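Local coordinates for exopolysaccharide biosynthesis protein (Pantoea stewartii subsp. stewartii DC283, PDB 6TGF) that modifies the glycan matrix of the bacterial biofilm, probably by hydrolysing exopolysaccharide, using a bacteriophage tailspike-like parallel beta-helix fold, at residues Lys713-Val718 with Leu729-Ala733; Glu536-Pro542 with Arg632-Pro638. The contacts are given in a common frame with arbitrary orientation. Residues are numbered along the deposited sequence.

Contact 1: Lys713-Val718 with Leu729-Ala733; sequences KPEGFV and LPYFA
A beta hairpin can absorb an extra residue at its open end by bulging, and 713-718 against 729-733 is a worked example. Strands 716-718 and 729-731 run antiparallel, their directions 145° apart and their axes 4.8 Å from each other at closest. V718 and L729 form a hydrogen-bonded pair (V718 N to L729 O 3.2 Å, L729 N to V718 O 2.9 Å), F717 and P730 a non-hydrogen-bonded pair, and G716 and Y731 a hydrogen-bonded pair (Y731 N to G716 O 3.3 Å). Here lies a classic beta bulge: E715, with near-helical backbone angles (-62°/-47°), and G716 together face Y731, whose O takes weak bonds from E715 N (2.7 Å) and G716 N (3.4 Å).

Shape explains the glycine. Lacking a side chain, G716 leaves a hollow on the face bearing V718 and L729, and the p-rotamer ring of Y731 fills it, G716 CA 3.9 Å from the ring centroid in a CH-pi contact; a CB there would lie 2.3 Å from Y731 OH. A water joins Y731 OH to F717 O, 2.7 Å from each. Beyond the bulge P714 is the next bump, seated on the F732 ring (m rotamer), P714 CA 3.9 Å from its centroid and K713 O 3.1 Å from F732 CD2. On the opposite face F717 CE2 meets P730 CB at 3.8 Å.

The hairpin belongs to a trimeric C-terminal assembly: F717 and V718 continue the sheet onto a strand of the second subunit, F717 meets F732 of that subunit, and F732 meets F717 of the third subunit edge-to-face.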
loop_
_atom_site.group_PDB
_atom_site.type_symbol
_atom_site.label_atom_id
_atom_site.label_comp_id
_atom_site.label_asym_id
_atom_site.label_seq_id
_atom_site.Cartn_x
_atom_site.Cartn_y
_atom_site.Cartn_z
ATOM N N LYS B 713 62.329 -0.185 -59.866
ATOM C CA LYS B 713 61.750 1.133 -59.482
ATOM C C LYS B 713 60.532 0.939 -58.583
ATOM O O LYS B 713 59.816 -0.053 -58.705
ATOM C CB LYS B 713 61.301 1.928 -60.713
ATOM C CG LYS B 713 62.418 2.523 -61.557
ATOM C CD LYS B 713 62.735 1.715 -62.797
ATOM C CE LYS B 713 64.058 2.092 -63.430
ATOM N NZ LYS B 713 65.209 1.615 -62.627
ATOM N N PRO B 714 60.268 1.884 -57.651
ATOM C CA PRO B 714 58.931 2.047 -57.082
ATOM C C PRO B 714 57.896 2.259 -58.198
ATOM O O PRO B 714 58.118 3.119 -59.033
ATOM C CB PRO B 714 59.055 3.298 -56.196
ATOM C CG PRO B 714 60.531 3.380 -55.857
ATOM C CD PRO B 714 61.250 2.806 -57.060
ATOM N N GLU B 715 56.817 1.468 -58.198
ATOM C CA GLU B 715 55.715 1.543 -59.198
ATOM C C GLU B 715 55.051 2.922 -59.110
ATOM O O GLU B 715 54.820 3.536 -60.169
ATOM C CB GLU B 715 54.690 0.431 -58.968
ATOM C CG GLU B 715 53.452 0.558 -59.841
ATOM C CD GLU B 715 52.560 -0.669 -59.885
ATOM O OE1 GLU B 715 52.492 -1.387 -58.868
ATOM O OE2 GLU B 715 51.935 -0.904 -60.937
ATOM N N GLY B 716 54.751 3.374 -57.888
ATOM C CA GLY B 716 54.129 4.684 -57.617
ATOM C C GLY B 716 54.343 5.130 -56.180
ATOM O O GLY B 716 55.179 4.520 -55.486
ATOM N N PHE B 717 53.609 6.164 -55.757
ATOM C CA PHE B 717 53.675 6.773 -54.402
ATOM C C PHE B 717 52.263 7.117 -53.916
ATOM O O PHE B 717 51.332 7.174 -54.747
ATOM C CB PHE B 717 54.537 8.038 -54.419
ATOM C CG PHE B 717 55.942 7.837 -54.923
ATOM C CD1 PHE B 717 56.216 7.834 -56.283
ATOM C CD2 PHE B 717 56.991 7.652 -54.038
ATOM C CE1 PHE B 717 57.509 7.646 -56.746
ATOM C CE2 PHE B 717 58.282 7.466 -54.505
ATOM C CZ PHE B 717 58.540 7.463 -55.854
ATOM N N VAL B 718 52.123 7.338 -52.606
ATOM C CA VAL B 718 50.899 7.897 -51.959
ATOM C C VAL B 718 51.334 8.965 -50.948
ATOM O O VAL B 718 52.357 8.754 -50.268
ATOM C CB VAL B 718 50.037 6.801 -51.300
ATOM C CG1 VAL B 718 49.354 5.926 -52.340
ATOM C CG2 VAL B 718 50.829 5.946 -50.321
ATOM N N LEU B 729 55.119 8.119 -49.672
ATOM C CA LEU B 729 55.371 6.707 -49.277
ATOM C C LEU B 729 55.479 5.863 -50.543
ATOM O O LEU B 729 54.503 5.718 -51.276
ATOM C CB LEU B 729 54.243 6.204 -48.370
ATOM C CG LEU B 729 54.574 4.950 -47.561
ATOM C CD1 LEU B 729 55.448 5.294 -46.364
ATOM C CD2 LEU B 729 53.309 4.239 -47.106
ATOM N N PRO B 730 56.663 5.279 -50.841
ATOM C CA PRO B 730 56.857 4.522 -52.076
ATOM C C PRO B 730 56.261 3.112 -51.983
ATOM O O PRO B 730 55.997 2.659 -50.884
ATOM C CB PRO B 730 58.384 4.460 -52.188
ATOM C CG PRO B 730 58.843 4.397 -50.748
ATOM C CD PRO B 730 57.868 5.282 -49.996
ATOM N N TYR B 731 56.073 2.460 -53.132
ATOM C CA TYR B 731 55.594 1.059 -53.228
ATOM C C TYR B 731 56.027 0.454 -54.569
ATOM O O TYR B 731 56.031 1.171 -55.587
ATOM C CB TYR B 731 54.081 1.004 -53.002
ATOM C CG TYR B 731 53.228 1.681 -54.048
ATOM C CD1 TYR B 731 52.912 1.047 -55.240
ATOM C CD2 TYR B 731 52.701 2.944 -53.830
ATOM C CE1 TYR B 731 52.117 1.658 -56.197
ATOM C CE2 TYR B 731 51.901 3.568 -54.775
ATOM C CZ TYR B 731 51.610 2.925 -55.964
ATOM O OH TYR B 731 50.827 3.533 -56.901
ATOM N N PHE B 732 56.391 -0.832 -54.550
ATOM C CA PHE B 732 56.911 -1.604 -55.709
ATOM C C PHE B 732 55.811 -2.536 -56.231
ATOM O O PHE B 732 54.916 -2.912 -55.450
ATOM C CB PHE B 732 58.176 -2.368 -55.305
ATOM C CG PHE B 732 59.369 -1.491 -55.013
ATOM C CD1 PHE B 732 59.465 -0.788 -53.821
ATOM C CD2 PHE B 732 60.400 -1.365 -55.934
ATOM C CE1 PHE B 732 60.564 0.018 -53.559
ATOM C CE2 PHE B 732 61.497 -0.559 -55.669
ATOM C CZ PHE B 732 61.577 0.130 -54.482
ATOM N N ALA B 733 55.878 -2.882 -57.520
ATOM C CA ALA B 733 54.932 -3.790 -58.213
ATOM C C ALA B 733 55.303 -5.247 -57.916
ATOM O O ALA B 733 56.475 -5.501 -57.568
ATOM C CB ALA B 733 54.939 -3.515 -59.696
HETATM O O HOH W 1 49.545 5.828 -56.210
#

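Contact 2: Glu536-Pro542 with Arg632-Pro638; sequences ENNTSQP and RLAGWTP
In a beta-sandwich-like domain, two antiparallel connections run side by side from one sheet to the other: 536-542 links strands 534-537 and 543-551, while 632-638 runs the opposite way from 626-633 to 637-646. E536 starts extended, its CG 3.4 Å from P638 O. N537 N then donates to T637 O (2.9 Å), and its t side chain carries ND2 to A634 O (2.6 Å) and to Q541 O (3.0 Å), so one amide both anchors the loop to its partner and braces its far end. After an inverse gamma turn centred on N538, T539 O accepts from W636 N (2.8 Å); W636 itself has left-handed backbone angles (59°/42°). Its m side chain turns the indole over the loop, with S540 CA 3.8 Å from the centroid of the five-membered ring. G635 CA makes CA-H...O contacts with T539 O (3.3 Å) and S540 O (3.6 Å); a CB on G635 would clash, 2.2 Å from S540 O. At the end of the segment, P542 sets its CB over one face of the R632 guanidinium and its CG 3.4 Å from R632 NH1.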
loop_
_atom_site.group_PDB
_atom_site.type_symbol
_atom_site.label_atom_id
_atom_site.label_comp_id
_atom_site.label_asym_id
_atom_site.label_seq_id
_atom_site.Cartn_x
_atom_site.Cartn_y
_atom_site.Cartn_z
ATOM N N GLU B 536 38.853 16.871 -13.148
ATOM C CA GLU B 536 39.160 18.219 -13.698
ATOM C C GLU B 536 40.625 18.567 -13.412
ATOM O O GLU B 536 41.107 18.257 -12.302
ATOM C CB GLU B 536 38.221 19.262 -13.090
ATOM C CG GLU B 536 38.520 20.685 -13.534
ATOM C CD GLU B 536 37.511 21.730 -13.087
ATOM O OE1 GLU B 536 36.515 21.357 -12.429
ATOM O OE2 GLU B 536 37.726 22.919 -13.398
ATOM N N ASN B 537 41.295 19.191 -14.387
ATOM C CA ASN B 537 42.654 19.777 -14.243
ATOM C C ASN B 537 42.704 21.095 -15.027
ATOM O O ASN B 537 43.218 21.090 -16.165
ATOM C CB ASN B 537 43.747 18.798 -14.686
ATOM C CG ASN B 537 45.146 19.309 -14.413
ATOM O OD1 ASN B 537 45.369 20.045 -13.455
ATOM N ND2 ASN B 537 46.096 18.922 -15.248
ATOM N N ASN B 538 42.164 22.171 -14.443
ATOM C CA ASN B 538 42.267 23.557 -14.976
ATOM C C ASN B 538 43.620 24.123 -14.535
ATOM O O ASN B 538 43.653 24.962 -13.615
ATOM C CB ASN B 538 41.078 24.431 -14.564
ATOM C CG ASN B 538 39.951 24.402 -15.575
ATOM O OD1 ASN B 538 39.389 23.346 -15.859
ATOM N ND2 ASN B 538 39.615 25.557 -16.127
ATOM N N THR B 539 44.691 23.655 -15.183
ATOM C CA THR B 539 46.112 23.863 -14.800
ATOM C C THR B 539 46.988 23.426 -15.980
ATOM O O THR B 539 46.673 22.381 -16.583
ATOM C CB THR B 539 46.415 23.105 -13.500
ATOM O OG1 THR B 539 45.780 23.795 -12.423
ATOM C CG2 THR B 539 47.888 22.968 -13.185
ATOM N N SER B 540 48.029 24.199 -16.303
ATOM C CA SER B 540 48.957 23.943 -17.439
ATOM C C SER B 540 49.809 22.700 -17.157
ATOM O O SER B 540 50.245 22.053 -18.131
ATOM C CB SER B 540 49.820 25.147 -17.721
ATOM O OG SER B 540 50.591 25.497 -16.582
ATOM N N GLN B 541 50.045 22.397 -15.875
ATOM C CA GLN B 541 50.864 21.250 -15.396
ATOM C C GLN B 541 50.021 19.978 -15.336
ATOM O O GLN B 541 48.861 20.021 -14.932
ATOM C CB GLN B 541 51.439 21.545 -14.010
ATOM C CG GLN B 541 52.279 22.814 -13.953
ATOM C CD GLN B 541 53.293 22.880 -15.068
ATOM O OE1 GLN B 541 53.331 23.834 -15.841
ATOM N NE2 GLN B 541 54.113 21.847 -15.172
ATOM N N PRO B 542 50.583 18.806 -15.723
ATOM C CA PRO B 542 49.939 17.517 -15.470
ATOM C C PRO B 542 49.842 17.219 -13.966
ATOM O O PRO B 542 50.718 17.642 -13.230
ATOM C CB PRO B 542 50.849 16.488 -16.162
ATOM C CG PRO B 542 51.702 17.302 -17.113
ATOM C CD PRO B 542 51.852 18.656 -16.453
ATOM N N ARG B 632 48.429 10.084 -14.715
ATOM C CA ARG B 632 48.974 11.463 -14.800
ATOM C C ARG B 632 48.063 12.264 -15.733
ATOM O O ARG B 632 48.292 12.240 -16.959
ATOM C CB ARG B 632 50.429 11.449 -15.279
ATOM C CG ARG B 632 51.134 12.792 -15.151
ATOM C CD ARG B 632 52.646 12.670 -15.145
ATOM N NE ARG B 632 53.257 13.751 -14.382
ATOM C CZ ARG B 632 53.884 14.809 -14.894
ATOM N NH1 ARG B 632 54.015 14.954 -16.203
ATOM N NH2 ARG B 632 54.388 15.726 -14.087
ATOM N N LEU B 633 47.046 12.913 -15.162
ATOM C CA LEU B 633 46.022 13.691 -15.907
ATOM C C LEU B 633 46.714 14.879 -16.588
ATOM O O LEU B 633 47.428 15.623 -15.888
ATOM C CB LEU B 633 44.929 14.138 -14.929
ATOM C CG LEU B 633 43.592 14.534 -15.551
ATOM C CD1 LEU B 633 42.988 13.394 -16.361
ATOM C CD2 LEU B 633 42.613 14.992 -14.483
ATOM N N ALA B 634 46.524 15.021 -17.905
ATOM C CA ALA B 634 47.204 16.008 -18.779
ATOM C C ALA B 634 46.920 17.435 -18.299
ATOM O O ALA B 634 45.977 17.627 -17.512
ATOM C CB ALA B 634 46.754 15.824 -20.207
ATOM N N GLY B 635 47.719 18.399 -18.763
ATOM C CA GLY B 635 47.477 19.838 -18.550
ATOM C C GLY B 635 46.289 20.311 -19.368
ATOM O O GLY B 635 46.181 19.894 -20.539
ATOM N N TRP B 636 45.421 21.132 -18.769
ATOM C CA TRP B 636 44.225 21.744 -19.413
ATOM C C TRP B 636 43.276 20.661 -19.940
ATOM O O TRP B 636 42.758 20.836 -21.061
ATOM C CB TRP B 636 44.640 22.706 -20.535
ATOM C CG TRP B 636 45.457 23.875 -20.078
ATOM C CD1 TRP B 636 46.705 24.222 -20.507
ATOM C CD2 TRP B 636 45.079 24.863 -19.103
ATOM N NE1 TRP B 636 47.129 25.356 -19.869
ATOM C CE2 TRP B 636 46.154 25.772 -19.000
ATOM C CE3 TRP B 636 43.944 25.069 -18.308
ATOM C CZ2 TRP B 636 46.124 26.865 -18.135
ATOM C CZ3 TRP B 636 43.915 26.150 -17.454
ATOM C CH2 TRP B 636 44.991 27.035 -17.371
ATOM N N THR B 637 43.058 19.588 -19.173
ATOM C CA THR B 637 41.956 18.615 -19.404
ATOM C C THR B 637 40.812 19.001 -18.468
ATOM O O THR B 637 40.863 18.745 -17.267
ATOM C CB THR B 637 42.426 17.157 -19.303
ATOM O OG1 THR B 637 41.295 16.314 -19.524
ATOM C CG2 THR B 637 43.053 16.797 -17.978
ATOM N N PRO B 638 39.755 19.657 -19.001
ATOM C CA PRO B 638 38.751 20.323 -18.169
ATOM C C PRO B 638 37.732 19.380 -17.511
ATOM O O PRO B 638 37.191 19.741 -16.483
ATOM C CB PRO B 638 38.056 21.253 -19.175
ATOM C CG PRO B 638 38.142 20.504 -20.489
ATOM C CD PRO B 638 39.468 19.777 -20.439
HETATM O O HOH W 2 52.939 15.624 -11.885
#

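Both segments of contact 2 precede those of contact 1 in the sequence. Both contacts lie on the same side of the chain's centre, beyond the parallel beta-helix, in the C-terminal part; their centres are 43 Å apart, and the nearest atoms are about 30 Å apart, so they do not touch. They share no sheet. Contact 2 pairs two connections, some 90 residues apart, that both pass between the same two antiparallel sheets, whereas contact 1 belongs to the two-stranded hairpin 716-722/725-731 near the C-terminus. Their neighbours differ accordingly: contact 2 is chiefly a matter of one chain's own fold, while contact 1 is closely engaged with both other subunits of the trimer.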